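Local coordinates for putative methylase (Clostridium difficile, PDB 3LDU), which is probably an rRNA guanine methyltransferase, joining an RNA-binding THUMP domain to a Rossmann-like methyltransferase domain that holds GTP in the crystal, at residues T81-Y92 with A121-E132. Residues are numbered along the deposited sequence; the frame is centred on the assembly and turned at random.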
loop_
_atom_site.group_PDB
_atom_site.type_symbol
_atom_site.label_atom_id
_atom_site.label_comp_id
_atom_site.label_asym_id
_atom_site.label_seq_id
_atom_site.Cartn_x
_atom_site.Cartn_y
_atom_site.Cartn_z
ATOM N N THR A 81 23.958 12.332 -13.863
ATOM C CA THR A 81 22.920 11.531 -14.485
ATOM C C THR A 81 23.415 11.016 -15.835
ATOM O O THR A 81 23.182 9.858 -16.201
ATOM C CB THR A 81 21.644 12.357 -14.693
ATOM O OG1 THR A 81 21.170 12.828 -13.422
ATOM C CG2 THR A 81 20.560 11.502 -15.364
ATOM N N LYS A 82 24.106 11.889 -16.562
ATOM C CA LYS A 82 24.606 11.558 -17.889
ATOM C C LYS A 82 25.642 10.430 -17.857
ATOM O O LYS A 82 25.691 9.603 -18.774
ATOM C CB LYS A 82 25.202 12.798 -18.565
ATOM C CG LYS A 82 25.724 12.514 -19.976
ATOM C CD LYS A 82 26.223 13.765 -20.671
ATOM C CE LYS A 82 26.871 13.399 -22.010
ATOM N NZ LYS A 82 27.392 14.585 -22.739
ATOM N N ARG A 83 26.459 10.390 -16.806
ATOM C CA ARG A 83 27.529 9.396 -16.722
ATOM C C ARG A 83 27.021 7.985 -16.446
ATOM O O ARG A 83 27.745 7.017 -16.639
ATOM C CB ARG A 83 28.596 9.797 -15.695
ATOM C CG ARG A 83 28.070 10.123 -14.297
ATOM C CD ARG A 83 27.689 8.884 -13.481
ATOM N NE ARG A 83 27.353 9.230 -12.099
ATOM C CZ ARG A 83 26.815 8.392 -11.217
ATOM N NH1 ARG A 83 26.537 7.143 -11.564
ATOM N NH2 ARG A 83 26.554 8.804 -9.983
ATOM N N ILE A 84 25.784 7.867 -15.974
ATOM C CA ILE A 84 25.165 6.559 -15.795
ATOM C C ILE A 84 25.057 5.891 -17.161
ATOM O O ILE A 84 24.806 6.568 -18.158
ATOM C CB ILE A 84 23.765 6.705 -15.179
ATOM C CG1 ILE A 84 23.873 7.303 -13.777
ATOM C CG2 ILE A 84 23.022 5.359 -15.158
ATOM C CD1 ILE A 84 22.545 7.760 -13.225
ATOM N N ASN A 85 25.266 4.576 -17.220
ATOM C CA ASN A 85 25.129 3.859 -18.480
ATOM C C ASN A 85 23.671 3.508 -18.706
ATOM O O ASN A 85 23.224 2.408 -18.374
ATOM C CB ASN A 85 25.989 2.594 -18.509
ATOM C CG ASN A 85 25.932 1.877 -19.857
ATOM O OD1 ASN A 85 26.328 0.717 -19.976
ATOM N ND2 ASN A 85 25.442 2.572 -20.878
ATOM N N TRP A 86 22.922 4.458 -19.256
ATOM C CA TRP A 86 21.485 4.278 -19.384
ATOM C C TRP A 86 21.068 3.172 -20.353
ATOM O O TRP A 86 20.001 2.583 -20.189
ATOM C CB TRP A 86 20.791 5.607 -19.696
ATOM C CG TRP A 86 20.663 6.440 -18.463
ATOM C CD1 TRP A 86 21.436 7.513 -18.098
ATOM C CD2 TRP A 86 19.728 6.237 -17.396
ATOM N NE1 TRP A 86 21.020 7.994 -16.871
ATOM C CE2 TRP A 86 19.980 7.224 -16.425
ATOM C CE3 TRP A 86 18.704 5.312 -17.178
ATOM C CZ2 TRP A 86 19.230 7.322 -15.253
ATOM C CZ3 TRP A 86 17.957 5.417 -16.003
ATOM C CH2 TRP A 86 18.234 6.406 -15.059
ATOM N N SER A 87 21.900 2.890 -21.354
ATOM C CA SER A 87 21.592 1.826 -22.308
ATOM C C SER A 87 21.471 0.450 -21.642
ATOM O O SER A 87 20.853 -0.461 -22.196
ATOM C CB SER A 87 22.646 1.773 -23.419
ATOM O OG SER A 87 23.912 1.424 -22.889
ATOM N N ARG A 88 22.068 0.296 -20.461
ATOM C CA ARG A 88 21.947 -0.949 -19.700
ATOM C C ARG A 88 20.515 -1.174 -19.210
ATOM O O ARG A 88 20.088 -2.310 -19.011
ATOM C CB ARG A 88 22.890 -0.946 -18.490
ATOM C CG ARG A 88 24.330 -1.333 -18.789
ATOM C CD ARG A 88 25.147 -1.397 -17.502
ATOM N NE ARG A 88 24.407 -2.057 -16.426
ATOM C CZ ARG A 88 24.826 -2.139 -15.166
ATOM N NH1 ARG A 88 25.985 -1.600 -14.810
ATOM N NH2 ARG A 88 24.082 -2.758 -14.259
ATOM N N TYR A 89 19.779 -0.083 -19.033
ATOM C CA TYR A 89 18.460 -0.132 -18.413
ATOM C C TYR A 89 17.323 0.233 -19.351
ATOM O O TYR A 89 16.206 -0.257 -19.191
ATOM C CB TYR A 89 18.432 0.816 -17.224
ATOM C CG TYR A 89 19.536 0.535 -16.249
ATOM C CD1 TYR A 89 19.523 -0.617 -15.476
ATOM C CD2 TYR A 89 20.594 1.410 -16.108
ATOM C CE1 TYR A 89 20.532 -0.881 -14.586
ATOM C CE2 TYR A 89 21.608 1.156 -15.221
ATOM C CZ TYR A 89 21.571 0.012 -14.458
ATOM O OH TYR A 89 22.589 -0.236 -13.569
ATOM N N ILE A 90 17.611 1.126 -20.294
ATOM C CA ILE A 90 16.640 1.585 -21.289
ATOM C C ILE A 90 17.069 1.073 -22.659
ATOM O O ILE A 90 18.077 1.519 -23.181
ATOM C CB ILE A 90 16.575 3.147 -21.361
ATOM C CG1 ILE A 90 16.335 3.761 -19.972
ATOM C CG2 ILE A 90 15.489 3.603 -22.332
ATOM C CD1 ILE A 90 15.223 3.116 -19.216
ATOM N N PRO A 91 16.303 0.135 -23.234
ATOM C CA PRO A 91 16.673 -0.477 -24.514
ATOM C C PRO A 91 16.306 0.392 -25.708
ATOM O O PRO A 91 15.583 1.381 -25.586
ATOM C CB PRO A 91 15.848 -1.759 -24.529
ATOM C CG PRO A 91 14.636 -1.418 -23.743
ATOM C CD PRO A 91 15.069 -0.454 -22.686
ATOM N N TYR A 92 16.823 0.009 -26.872
ATOM C CA TYR A 92 16.635 0.763 -28.093
ATOM C C TYR A 92 15.171 1.037 -28.391
ATOM O O TYR A 92 14.364 0.113 -28.486
ATOM C CB TYR A 92 17.259 -0.022 -29.253
ATOM C CG TYR A 92 17.443 0.776 -30.507
ATOM C CD1 TYR A 92 18.286 1.881 -30.527
ATOM C CD2 TYR A 92 16.796 0.414 -31.684
ATOM C CE1 TYR A 92 18.472 2.619 -31.688
ATOM C CE2 TYR A 92 16.981 1.145 -32.857
ATOM C CZ TYR A 92 17.818 2.246 -32.844
ATOM O OH TYR A 92 18.008 2.980 -33.994
ATOM N N ALA A 121 20.002 14.692 -19.742
ATOM C CA ALA A 121 21.138 13.823 -19.429
ATOM C C ALA A 121 20.965 12.417 -19.990
ATOM O O ALA A 121 21.896 11.845 -20.568
ATOM C CB ALA A 121 21.370 13.767 -17.923
ATOM N N ILE A 122 19.776 11.854 -19.813
ATOM C CA ILE A 122 19.505 10.511 -20.314
ATOM C C ILE A 122 19.530 10.479 -21.847
ATOM O O ILE A 122 20.035 9.534 -22.447
ATOM C CB ILE A 122 18.168 9.962 -19.770
ATOM C CG1 ILE A 122 18.221 9.882 -18.239
ATOM C CG2 ILE A 122 17.859 8.586 -20.371
ATOM C CD1 ILE A 122 16.940 9.303 -17.585
ATOM N N VAL A 123 18.977 11.508 -22.478
ATOM C CA VAL A 123 19.014 11.580 -23.933
ATOM C C VAL A 123 20.474 11.588 -24.397
ATOM O O VAL A 123 20.852 10.855 -25.326
ATOM C CB VAL A 123 18.265 12.826 -24.456
ATOM C CG1 VAL A 123 18.639 13.118 -25.903
ATOM C CG2 VAL A 123 16.757 12.648 -24.300
ATOM N N GLU A 124 21.297 12.402 -23.739
ATOM C CA GLU A 124 22.713 12.509 -24.109
ATOM C C GLU A 124 23.435 11.176 -23.918
ATOM O O GLU A 124 24.225 10.760 -24.773
ATOM C CB GLU A 124 23.406 13.589 -23.280
ATOM C CG GLU A 124 23.098 14.998 -23.715
ATOM C CD GLU A 124 24.285 15.636 -24.397
ATOM O OE1 GLU A 124 24.291 15.689 -25.646
ATOM O OE2 GLU A 124 25.218 16.065 -23.681
ATOM N N SER A 125 23.158 10.518 -22.794
ATOM C CA SER A 125 23.758 9.223 -22.474
ATOM C C SER A 125 23.425 8.157 -23.524
ATOM O O SER A 125 24.309 7.432 -23.994
ATOM C CB SER A 125 23.312 8.744 -21.092
ATOM O OG SER A 125 23.846 7.457 -20.817
ATOM N N LEU A 126 22.150 8.073 -23.888
ATOM C CA LEU A 126 21.681 7.096 -24.868
ATOM C C LEU A 126 22.171 7.415 -26.277
ATOM O O LEU A 126 22.538 6.516 -27.028
ATOM C CB LEU A 126 20.155 7.027 -24.860
ATOM C CG LEU A 126 19.581 6.500 -23.545
ATOM C CD1 LEU A 126 18.068 6.510 -23.598
ATOM C CD2 LEU A 126 20.101 5.095 -23.274
ATOM N N LYS A 127 22.161 8.694 -26.636
ATOM C CA LYS A 127 22.641 9.112 -27.954
ATOM C C LYS A 127 24.075 8.636 -28.153
ATOM O O LYS A 127 24.466 8.200 -29.247
ATOM C CB LYS A 127 22.566 10.637 -28.084
ATOM C CG LYS A 127 23.399 11.181 -29.233
ATOM C CD LYS A 127 23.450 12.704 -29.263
ATOM C CE LYS A 127 24.344 13.177 -30.412
ATOM N NZ LYS A 127 24.511 14.656 -30.459
ATOM N N LYS A 128 24.864 8.713 -27.090
ATOM C CA LYS A 128 26.253 8.274 -27.138
ATOM C C LYS A 128 26.362 6.750 -27.282
ATOM O O LYS A 128 27.142 6.244 -28.101
ATOM C CB LYS A 128 27.001 8.759 -25.893
ATOM C CG LYS A 128 28.470 8.369 -25.844
ATOM C CD LYS A 128 29.163 8.946 -24.613
ATOM C CE LYS A 128 29.257 10.467 -24.676
ATOM N NZ LYS A 128 30.041 11.025 -23.535
ATOM N N SER A 129 25.581 6.019 -26.490
ATOM C CA SER A 129 25.611 4.556 -26.527
ATOM C C SER A 129 25.093 4.002 -27.850
ATOM O O SER A 129 25.659 3.053 -28.390
ATOM C CB SER A 129 24.791 3.954 -25.375
ATOM O OG SER A 129 25.344 4.267 -24.109
ATOM N N TYR A 130 24.014 4.597 -28.356
ATOM C CA TYR A 130 23.292 4.069 -29.513
ATOM C C TYR A 130 23.703 4.743 -30.809
ATOM O O TYR A 130 23.083 4.521 -31.846
ATOM C CB TYR A 130 21.775 4.200 -29.318
ATOM C CG TYR A 130 21.239 3.329 -28.200
ATOM C CD1 TYR A 130 21.890 2.156 -27.855
ATOM C CD2 TYR A 130 20.089 3.672 -27.498
ATOM C CE1 TYR A 130 21.427 1.344 -26.847
ATOM C CE2 TYR A 130 19.604 2.857 -26.463
ATOM C CZ TYR A 130 20.287 1.691 -26.149
ATOM O OH TYR A 130 19.863 0.848 -25.144
ATOM N N LEU A 131 24.745 5.567 -30.747
ATOM C CA LEU A 131 25.261 6.235 -31.935
ATOM C C LEU A 131 24.121 6.812 -32.772
ATOM O O LEU A 131 24.104 6.666 -33.995
ATOM C CB LEU A 131 26.066 5.243 -32.774
ATOM C CG LEU A 131 27.070 4.389 -31.995
ATOM C CD1 LEU A 131 27.566 3.209 -32.826
ATOM C CD2 LEU A 131 28.230 5.241 -31.494
ATOM N N GLU A 132 23.162 7.457 -32.114
ATOM C CA GLU A 132 21.994 7.978 -32.819
ATOM C C GLU A 132 22.235 9.352 -33.435
ATOM O O GLU A 132 22.417 10.344 -32.729
ATOM C CB GLU A 132 20.762 7.988 -31.914
ATOM C CG GLU A 132 20.312 6.598 -31.503
ATOM C CD GLU A 132 18.813 6.419 -31.594
ATOM O OE1 GLU A 132 18.278 6.458 -32.722
ATOM O OE2 GLU A 132 18.171 6.234 -30.537
HETATM O O HOH W 1 23.731 4.905 -22.250
HETATM O O HOH W 2 18.969 -1.915 -26.662
#
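Trp86 lays one face of its indole against Ile122, whose CG1 stands 3.7 Å from the centroid of the five-membered ring, nearly on the ring normal, in a CH-pi contact. Ile84 CG2 lies on the opposite face, and Trp86 NE1 donates to Thr81 O at 2.9 Å, almost in the ring plane, so the indole is held flat between two aliphatic chains with its rotation fixed. Thr81 O takes Ile84 N from the other face of its plane.

At the indole edge sits Ser125 OG, turned away from its own backbone N (chi1 177°) and giving a hydrogen bond to Ile84 O at 3.0 Å that runs nearly straight off the carbonyl. A water donates to the same hydroxyl and accepts from Ser87 N, bridging helix and loop. Leu126 CD2 packs against the backbone between Trp86 and Ser87, 3.4 Å from Ser87 N.

Toward solvent, the extended Lys82 chain lies among Ala121, Glu124, Ser125 and Lys128. Its NZ forms a salt bridge with Glu124 OE2 at 2.8 Å, coming from above the carboxylate plane; Lys128 NZ stands 4.5 Å from Lys82 NZ, a like charge that the Glu124 carboxylate probably offsets in part.

Just past the helix end, Tyr130 OH donates to Ile90 O at 2.7 Å, in the carbonyl plane on a lone pair. Tyr92 turns its edge to the face of Tyr130 in a T-shaped pair, planes at 88°. Helix 111-129 and the loop after helix 74-82 thus pack on each other within the THUMP domain, Trp86 also reaching Ile66 and Ile156 on strands 63-70 and 153-159 of its mixed sheet.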